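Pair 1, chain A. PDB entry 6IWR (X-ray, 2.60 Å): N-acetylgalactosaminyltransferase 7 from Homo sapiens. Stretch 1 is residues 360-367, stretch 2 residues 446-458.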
# COMPACT_ATOMS: atom_id res chain seq x y z
N SER A 360 -30.45 -3.62 -8.81
CA SER A 360 -30.82 -4.87 -8.14
C SER A 360 -32.07 -4.71 -7.28
O SER A 360 -33.03 -5.49 -7.41
CB SER A 360 -29.67 -5.37 -7.26
OG SER A 360 -28.51 -5.60 -8.02
N TYR A 361 -32.08 -3.73 -6.37
CA TYR A 361 -33.27 -3.54 -5.54
C TYR A 361 -34.49 -3.24 -6.41
O TYR A 361 -35.53 -3.89 -6.25
CB TYR A 361 -33.04 -2.44 -4.49
CG TYR A 361 -31.77 -2.63 -3.67
CD1 TYR A 361 -31.42 -3.88 -3.19
CD2 TYR A 361 -30.93 -1.56 -3.40
CE1 TYR A 361 -30.26 -4.05 -2.45
CE2 TYR A 361 -29.78 -1.71 -2.67
CZ TYR A 361 -29.44 -2.95 -2.19
OH TYR A 361 -28.27 -3.11 -1.47
N LYS A 362 -34.38 -2.32 -7.38
CA LYS A 362 -35.50 -2.07 -8.29
C LYS A 362 -36.05 -3.37 -8.88
O LYS A 362 -37.26 -3.62 -8.85
CB LYS A 362 -35.10 -1.13 -9.44
CG LYS A 362 -35.03 0.32 -9.05
CD LYS A 362 -35.35 1.26 -10.20
CE LYS A 362 -34.12 1.59 -11.02
NZ LYS A 362 -34.05 3.04 -11.32
N ILE A 363 -35.17 -4.20 -9.45
CA ILE A 363 -35.66 -5.39 -10.13
C ILE A 363 -36.42 -6.28 -9.15
O ILE A 363 -37.53 -6.76 -9.42
CB ILE A 363 -34.51 -6.16 -10.79
CG1 ILE A 363 -33.98 -5.39 -11.98
CG2 ILE A 363 -34.97 -7.53 -11.19
CD1 ILE A 363 -32.74 -6.01 -12.58
N TRP A 364 -35.81 -6.52 -7.99
CA TRP A 364 -36.37 -7.49 -7.06
C TRP A 364 -37.65 -6.97 -6.43
O TRP A 364 -38.68 -7.65 -6.43
CB TRP A 364 -35.34 -7.83 -5.99
CG TRP A 364 -34.41 -8.94 -6.34
CD1 TRP A 364 -33.05 -8.90 -6.35
CD2 TRP A 364 -34.76 -10.29 -6.67
NE1 TRP A 364 -32.53 -10.12 -6.66
CE2 TRP A 364 -33.55 -11.00 -6.87
CE3 TRP A 364 -35.98 -10.98 -6.79
CZ2 TRP A 364 -33.53 -12.35 -7.23
CZ3 TRP A 364 -35.96 -12.31 -7.13
CH2 TRP A 364 -34.73 -12.99 -7.34
N GLN A 365 -37.60 -5.75 -5.88
CA GLN A 365 -38.74 -5.23 -5.14
C GLN A 365 -39.90 -4.83 -6.03
O GLN A 365 -41.01 -4.66 -5.53
CB GLN A 365 -38.31 -4.04 -4.30
CG GLN A 365 -37.48 -4.44 -3.09
CD GLN A 365 -36.90 -3.25 -2.39
OE1 GLN A 365 -37.64 -2.46 -1.79
NE2 GLN A 365 -35.59 -3.08 -2.49
N CYS A 366 -39.69 -4.69 -7.33
CA CYS A 366 -40.78 -4.31 -8.21
C CYS A 366 -41.27 -5.47 -9.05
O CYS A 366 -41.93 -5.25 -10.07
CB CYS A 366 -40.38 -3.12 -9.09
SG CYS A 366 -39.84 -1.69 -8.08
N GLY A 367 -40.96 -6.69 -8.64
CA GLY A 367 -41.57 -7.85 -9.25
C GLY A 367 -40.72 -8.62 -10.23
O GLY A 367 -41.18 -9.63 -10.77
N ASN A 446 -46.10 0.08 -6.85
CA ASN A 446 -46.52 -0.78 -5.75
C ASN A 446 -45.41 -1.74 -5.35
O ASN A 446 -45.67 -2.89 -4.99
CB ASN A 446 -47.79 -1.54 -6.13
CG ASN A 446 -48.97 -1.08 -5.34
OD1 ASN A 446 -49.91 -0.45 -5.88
ND2 ASN A 446 -48.95 -1.39 -4.03
N CYS A 447 -44.16 -1.25 -5.42
CA CYS A 447 -43.00 -2.11 -5.17
C CYS A 447 -43.01 -2.59 -3.73
O CYS A 447 -43.43 -1.89 -2.81
CB CYS A 447 -41.68 -1.39 -5.51
SG CYS A 447 -41.55 -0.86 -7.27
N LYS A 448 -42.51 -3.81 -3.54
CA LYS A 448 -42.47 -4.45 -2.25
C LYS A 448 -41.44 -3.80 -1.32
O LYS A 448 -40.56 -3.04 -1.74
CB LYS A 448 -42.15 -5.93 -2.42
CG LYS A 448 -43.14 -6.64 -3.28
CD LYS A 448 -43.08 -8.14 -3.06
CE LYS A 448 -43.04 -8.87 -4.39
NZ LYS A 448 -43.78 -10.15 -4.27
N SER A 449 -41.57 -4.12 -0.04
CA SER A 449 -40.78 -3.49 1.01
C SER A 449 -39.37 -4.07 1.07
O SER A 449 -39.13 -5.23 0.71
CB SER A 449 -41.45 -3.70 2.36
OG SER A 449 -41.47 -5.09 2.65
N PHE A 450 -38.44 -3.26 1.55
CA PHE A 450 -37.11 -3.82 1.73
C PHE A 450 -37.13 -4.91 2.79
O PHE A 450 -36.25 -5.77 2.81
CB PHE A 450 -36.12 -2.72 2.07
CG PHE A 450 -34.68 -3.14 1.90
CD1 PHE A 450 -34.13 -3.31 0.64
CD2 PHE A 450 -33.89 -3.42 3.00
CE1 PHE A 450 -32.83 -3.72 0.48
CE2 PHE A 450 -32.59 -3.84 2.85
CZ PHE A 450 -32.05 -3.97 1.59
N LYS A 451 -38.13 -4.90 3.67
CA LYS A 451 -38.23 -5.93 4.70
C LYS A 451 -38.58 -7.29 4.08
O LYS A 451 -37.98 -8.32 4.41
CB LYS A 451 -39.25 -5.46 5.74
CG LYS A 451 -39.25 -6.17 7.08
CD LYS A 451 -37.87 -6.21 7.72
CE LYS A 451 -37.83 -7.18 8.90
NZ LYS A 451 -36.46 -7.38 9.44
N TRP A 452 -39.55 -7.31 3.15
CA TRP A 452 -39.79 -8.53 2.37
C TRP A 452 -38.51 -8.99 1.69
O TRP A 452 -38.09 -10.15 1.81
CB TRP A 452 -40.89 -8.30 1.33
CG TRP A 452 -40.99 -9.38 0.30
CD1 TRP A 452 -41.77 -10.52 0.34
CD2 TRP A 452 -40.29 -9.43 -0.95
NE1 TRP A 452 -41.58 -11.27 -0.80
CE2 TRP A 452 -40.67 -10.63 -1.60
CE3 TRP A 452 -39.35 -8.60 -1.56
CZ2 TRP A 452 -40.15 -11.00 -2.84
CZ3 TRP A 452 -38.84 -8.96 -2.79
CH2 TRP A 452 -39.24 -10.15 -3.43
N PHE A 453 -37.86 -8.08 0.97
CA PHE A 453 -36.66 -8.43 0.24
C PHE A 453 -35.63 -9.11 1.14
O PHE A 453 -35.07 -10.15 0.78
CB PHE A 453 -36.09 -7.18 -0.41
CG PHE A 453 -34.79 -7.38 -1.11
CD1 PHE A 453 -34.72 -8.12 -2.28
CD2 PHE A 453 -33.63 -6.79 -0.61
CE1 PHE A 453 -33.51 -8.27 -2.95
CE2 PHE A 453 -32.41 -6.94 -1.26
CZ PHE A 453 -32.35 -7.68 -2.43
N MET A 454 -35.39 -8.55 2.33
CA MET A 454 -34.36 -9.09 3.21
C MET A 454 -34.74 -10.45 3.77
O MET A 454 -33.87 -11.25 4.14
CB MET A 454 -34.07 -8.12 4.35
CG MET A 454 -33.04 -7.02 4.05
SD MET A 454 -31.43 -7.68 3.57
CE MET A 454 -31.62 -7.23 1.85
N GLU A 455 -36.03 -10.73 3.86
CA GLU A 455 -36.47 -11.93 4.54
C GLU A 455 -36.80 -13.08 3.59
O GLU A 455 -36.72 -14.24 4.00
CB GLU A 455 -37.67 -11.58 5.43
CG GLU A 455 -37.23 -10.72 6.63
CD GLU A 455 -38.36 -10.35 7.58
OE1 GLU A 455 -39.53 -10.62 7.26
OE2 GLU A 455 -38.09 -9.80 8.66
N GLU A 456 -37.12 -12.77 2.33
CA GLU A 456 -37.50 -13.75 1.33
C GLU A 456 -36.39 -14.03 0.32
O GLU A 456 -36.09 -15.20 0.04
CB GLU A 456 -38.76 -13.27 0.60
CG GLU A 456 -39.24 -14.19 -0.51
CD GLU A 456 -39.50 -15.59 -0.02
OE1 GLU A 456 -39.22 -16.55 -0.78
OE2 GLU A 456 -39.96 -15.72 1.14
N ILE A 457 -35.76 -13.01 -0.25
CA ILE A 457 -34.78 -13.28 -1.28
C ILE A 457 -33.32 -13.05 -0.83
O ILE A 457 -32.42 -13.71 -1.38
CB ILE A 457 -35.10 -12.53 -2.59
CG1 ILE A 457 -34.40 -11.21 -2.67
CG2 ILE A 457 -36.63 -12.39 -2.85
CD1 ILE A 457 -33.20 -11.29 -3.59
N ALA A 458 -33.06 -12.23 0.20
CA ALA A 458 -31.69 -11.96 0.67
C ALA A 458 -31.45 -12.47 2.09
O ALA A 458 -30.58 -11.98 2.82
CB ALA A 458 -31.36 -10.47 0.57

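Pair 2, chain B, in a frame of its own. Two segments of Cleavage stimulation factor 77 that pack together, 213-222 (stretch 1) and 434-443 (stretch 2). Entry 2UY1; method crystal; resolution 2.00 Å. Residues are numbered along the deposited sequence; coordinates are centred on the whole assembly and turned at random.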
# COMPACT_ATOMS: atom_id res chain seq x y z
N GLU B 213 25.37 -1.65 -18.81
CA GLU B 213 26.25 -1.03 -17.81
C GLU B 213 26.56 -1.92 -16.59
O GLU B 213 27.59 -1.75 -15.94
CB GLU B 213 25.78 0.40 -17.48
CG GLU B 213 24.75 0.61 -16.41
CD GLU B 213 24.17 2.05 -16.52
OE1 GLU B 213 24.93 3.07 -16.65
OE2 GLU B 213 22.94 2.17 -16.48
N GLU B 214 25.70 -2.91 -16.37
CA GLU B 214 25.85 -3.85 -15.23
C GLU B 214 27.14 -4.63 -15.32
O GLU B 214 27.79 -4.84 -14.35
CB GLU B 214 24.71 -4.87 -15.20
CG GLU B 214 23.41 -4.26 -14.89
CD GLU B 214 22.49 -4.11 -16.09
OE1 GLU B 214 22.89 -3.54 -17.14
OE2 GLU B 214 21.30 -4.52 -15.93
N VAL B 215 27.50 -5.05 -16.53
CA VAL B 215 28.69 -5.86 -16.73
C VAL B 215 29.94 -5.14 -16.25
O VAL B 215 30.83 -5.74 -15.64
CB VAL B 215 28.88 -6.24 -18.22
CG1 VAL B 215 27.80 -7.23 -18.65
CG2 VAL B 215 28.85 -4.99 -19.09
N TYR B 216 30.00 -3.84 -16.51
CA TYR B 216 31.17 -3.02 -16.17
C TYR B 216 31.22 -2.86 -14.67
O TYR B 216 32.30 -2.89 -14.09
CB TYR B 216 31.10 -1.65 -16.88
CG TYR B 216 31.09 -1.79 -18.37
CD1 TYR B 216 32.29 -1.81 -19.11
CD2 TYR B 216 29.88 -2.01 -19.07
CE1 TYR B 216 32.29 -2.00 -20.52
CE2 TYR B 216 29.87 -2.20 -20.45
CZ TYR B 216 31.07 -2.20 -21.16
OH TYR B 216 31.06 -2.35 -22.53
N PHE B 217 30.07 -2.67 -14.03
CA PHE B 217 30.02 -2.62 -12.55
C PHE B 217 30.45 -3.98 -11.94
O PHE B 217 31.13 -3.98 -10.92
CB PHE B 217 28.63 -2.19 -12.05
CG PHE B 217 28.40 -2.42 -10.53
CD1 PHE B 217 28.64 -1.41 -9.62
CD2 PHE B 217 27.97 -3.70 -10.04
CE1 PHE B 217 28.41 -1.62 -8.22
CE2 PHE B 217 27.79 -3.95 -8.67
CZ PHE B 217 28.03 -2.91 -7.74
N PHE B 218 30.03 -5.12 -12.53
CA PHE B 218 30.42 -6.45 -12.00
C PHE B 218 31.95 -6.62 -11.93
O PHE B 218 32.51 -6.98 -10.89
CB PHE B 218 29.93 -7.61 -12.88
CG PHE B 218 28.44 -7.78 -13.00
CD1 PHE B 218 27.53 -7.25 -12.07
CD2 PHE B 218 27.94 -8.56 -14.03
CE1 PHE B 218 26.13 -7.44 -12.21
CE2 PHE B 218 26.58 -8.76 -14.17
CZ PHE B 218 25.67 -8.19 -13.27
N TYR B 219 32.61 -6.35 -13.05
CA TYR B 219 34.08 -6.41 -13.16
C TYR B 219 34.77 -5.37 -12.30
O TYR B 219 35.76 -5.68 -11.62
CB TYR B 219 34.52 -6.26 -14.63
CG TYR B 219 35.93 -6.76 -14.94
CD1 TYR B 219 36.55 -7.71 -14.13
CD2 TYR B 219 36.60 -6.36 -16.10
CE1 TYR B 219 37.80 -8.22 -14.44
CE2 TYR B 219 37.88 -6.82 -16.39
CZ TYR B 219 38.47 -7.74 -15.59
OH TYR B 219 39.74 -8.21 -15.89
N SER B 220 34.29 -4.14 -12.34
CA SER B 220 34.86 -3.10 -11.49
C SER B 220 34.91 -3.57 -10.02
O SER B 220 35.94 -3.44 -9.33
CB SER B 220 34.02 -1.81 -11.62
OG SER B 220 34.43 -0.83 -10.66
N GLU B 221 33.78 -4.13 -9.56
CA GLU B 221 33.63 -4.59 -8.17
C GLU B 221 34.56 -5.75 -7.91
O GLU B 221 35.25 -5.74 -6.92
CB GLU B 221 32.20 -4.97 -7.83
CG GLU B 221 31.26 -3.77 -7.55
CD GLU B 221 31.67 -2.89 -6.38
OE1 GLU B 221 31.53 -3.30 -5.20
OE2 GLU B 221 32.08 -1.73 -6.62
N TYR B 222 34.61 -6.71 -8.83
CA TYR B 222 35.57 -7.81 -8.73
C TYR B 222 37.00 -7.27 -8.60
O TYR B 222 37.75 -7.69 -7.72
CB TYR B 222 35.46 -8.75 -9.92
CG TYR B 222 36.61 -9.72 -9.92
CD1 TYR B 222 36.66 -10.77 -9.00
CD2 TYR B 222 37.66 -9.58 -10.83
CE1 TYR B 222 37.73 -11.68 -8.98
CE2 TYR B 222 38.73 -10.48 -10.82
CZ TYR B 222 38.76 -11.52 -9.90
OH TYR B 222 39.82 -12.41 -9.88
N GLY B 434 23.89 -12.11 -4.86
CA GLY B 434 25.21 -12.14 -5.55
C GLY B 434 25.61 -10.78 -6.12
O GLY B 434 25.30 -9.74 -5.53
N ILE B 435 26.29 -10.77 -7.28
CA ILE B 435 26.82 -9.52 -7.81
C ILE B 435 25.74 -8.61 -8.44
O ILE B 435 25.89 -7.36 -8.49
CB ILE B 435 28.07 -9.74 -8.74
CG1 ILE B 435 28.73 -8.39 -9.06
CG2 ILE B 435 27.68 -10.57 -9.99
CD1 ILE B 435 29.69 -7.89 -7.98
N LEU B 436 24.65 -9.20 -8.90
CA LEU B 436 23.50 -8.40 -9.34
C LEU B 436 22.75 -7.76 -8.15
O LEU B 436 22.29 -6.66 -8.22
CB LEU B 436 22.55 -9.27 -10.17
CG LEU B 436 21.36 -8.69 -10.95
CD1 LEU B 436 21.72 -7.52 -11.85
CD2 LEU B 436 20.71 -9.79 -11.77
N GLY B 437 22.61 -8.52 -7.07
CA GLY B 437 22.27 -8.00 -5.75
C GLY B 437 23.04 -6.76 -5.38
O GLY B 437 22.44 -5.74 -4.99
N ARG B 438 24.36 -6.83 -5.52
CA ARG B 438 25.26 -5.70 -5.23
C ARG B 438 24.94 -4.47 -6.09
O ARG B 438 24.89 -3.34 -5.60
CB ARG B 438 26.73 -6.13 -5.38
CG ARG B 438 27.20 -6.94 -4.20
CD ARG B 438 28.53 -7.63 -4.44
NE ARG B 438 28.82 -8.61 -3.38
CZ ARG B 438 29.49 -8.37 -2.24
NH1 ARG B 438 29.95 -7.13 -1.95
NH2 ARG B 438 29.73 -9.36 -1.39
N TYR B 439 24.75 -4.70 -7.39
CA TYR B 439 24.37 -3.68 -8.33
C TYR B 439 23.10 -3.01 -7.88
O TYR B 439 23.05 -1.80 -7.89
CB TYR B 439 24.16 -4.29 -9.74
CG TYR B 439 23.45 -3.36 -10.71
CD1 TYR B 439 24.14 -2.32 -11.36
CD2 TYR B 439 22.10 -3.52 -10.98
CE1 TYR B 439 23.50 -1.49 -12.24
CE2 TYR B 439 21.45 -2.70 -11.85
CZ TYR B 439 22.15 -1.67 -12.47
OH TYR B 439 21.48 -0.86 -13.36
N HIS B 440 22.06 -3.80 -7.55
CA HIS B 440 20.79 -3.20 -7.11
C HIS B 440 20.91 -2.42 -5.84
O HIS B 440 20.28 -1.40 -5.71
CB HIS B 440 19.61 -4.17 -7.10
CG HIS B 440 19.18 -4.56 -8.47
ND1 HIS B 440 19.57 -5.58 -9.27
CD2 HIS B 440 18.32 -3.78 -9.22
CE1 HIS B 440 18.89 -5.44 -10.45
NE2 HIS B 440 18.16 -4.34 -10.41
N CYS B 441 21.78 -2.85 -4.95
CA CYS B 441 22.17 -2.06 -3.78
C CYS B 441 22.68 -0.68 -4.13
O CYS B 441 22.30 0.28 -3.51
CB CYS B 441 23.16 -2.80 -2.88
SG CYS B 441 22.44 -4.16 -1.89
N PHE B 442 23.55 -0.57 -5.15
CA PHE B 442 24.06 0.71 -5.54
C PHE B 442 22.94 1.47 -6.23
O PHE B 442 22.70 2.61 -5.88
CB PHE B 442 25.29 0.55 -6.47
CG PHE B 442 26.59 0.39 -5.74
CD1 PHE B 442 27.47 1.44 -5.63
CD2 PHE B 442 26.95 -0.84 -5.18
CE1 PHE B 442 28.67 1.31 -4.95
CE2 PHE B 442 28.13 -0.98 -4.50
CZ PHE B 442 29.01 0.12 -4.39
N LEU B 443 22.26 0.84 -7.22
CA LEU B 443 21.17 1.50 -7.88
C LEU B 443 20.12 2.09 -6.94
O LEU B 443 19.65 3.19 -7.16
CB LEU B 443 20.43 0.56 -8.85
CG LEU B 443 19.25 1.11 -9.64
CD1 LEU B 443 19.72 2.28 -10.55
CD2 LEU B 443 18.69 -0.05 -10.54
O HOH W 1 29.64 -4.16 -3.47

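In both pairs two helices cross nearly at right angles: 84° between N-to-C directions in pair 1, with axes 10.5 Å apart at closest approach, and 104° and 9.9 Å in pair 2. The N, CA and C atoms of 14 central residues superpose with an RMSD of 0.8 Å. S360(A) to G367(A) fall on E213(B) to S220(B), and S449(A) to E455(A) on I435(B) to C441(B). The buried surface is also similar, 572 Å² in pair 1 and 518 Å² in pair 2.

At the matched positions W364(A) and F217(B), an aromatic side chain points toward the other helix, but the rings settle differently, their side-chain centres 4.6 Å apart. The indole of W364(A) receives I457(A) over one face, CD1 lying 3.4 Å from the centroid of the five-membered ring in a CH-pi contact; W364(A) CD1 also meets F453(A) CE1 at 3.5 Å. F217(B), chi1 t rather than m, meets two aromatic partners: its edge is directed at the face of F442(B), with CE1 3.5 Å from CD2 of F442(B), while its own face receives the edge of Y439(B).

F453(A) and Y439(B) coincide and share the t rotamer. Across from them, Y361(A) matches E214(B). Y361(A) CD1 approaches F453(A) CE2 at 3.8 Å, and the face of Y361(A) takes the edge of F450(A), the planes at 88°. In pair 2 the aliphatic part of a glutamate does comparable work: E214(B) CG sits 3.8 Å from the centroid of the Y439(B) ring, over its face.

Q365(A) and F218(B) match next. F218(B) makes a purely apolar contact, CD1 lying 3.4 Å from CG1 of I435(B), whose CG2 covers the ring face. Q365(A) packs CG against CB of F453(A) at 4.1 Å, while its backbone O accepts a hydrogen bond from K448(A) N at 2.6 Å. I435(B) matches S449(A), which plays another part: its OG caps the helix by accepting from W452(A) N at 3.0 Å.

Pair 1 adds a covalent tie where its first helix has ended: C366(A) SG and C447(A) SG form a disulfide at 2.1 Å, holding together backbones whose CA atoms are 4.4 Å apart. The counterpart of C366(A), Y219(B), points away within a continuing helix. Pair 2 has no direct hydrogen bond between its stretches, but a water donates to E221(B) OE1 at 2.7 Å and accepts a weak bond from R438(B) NH1 at 3.4 Å.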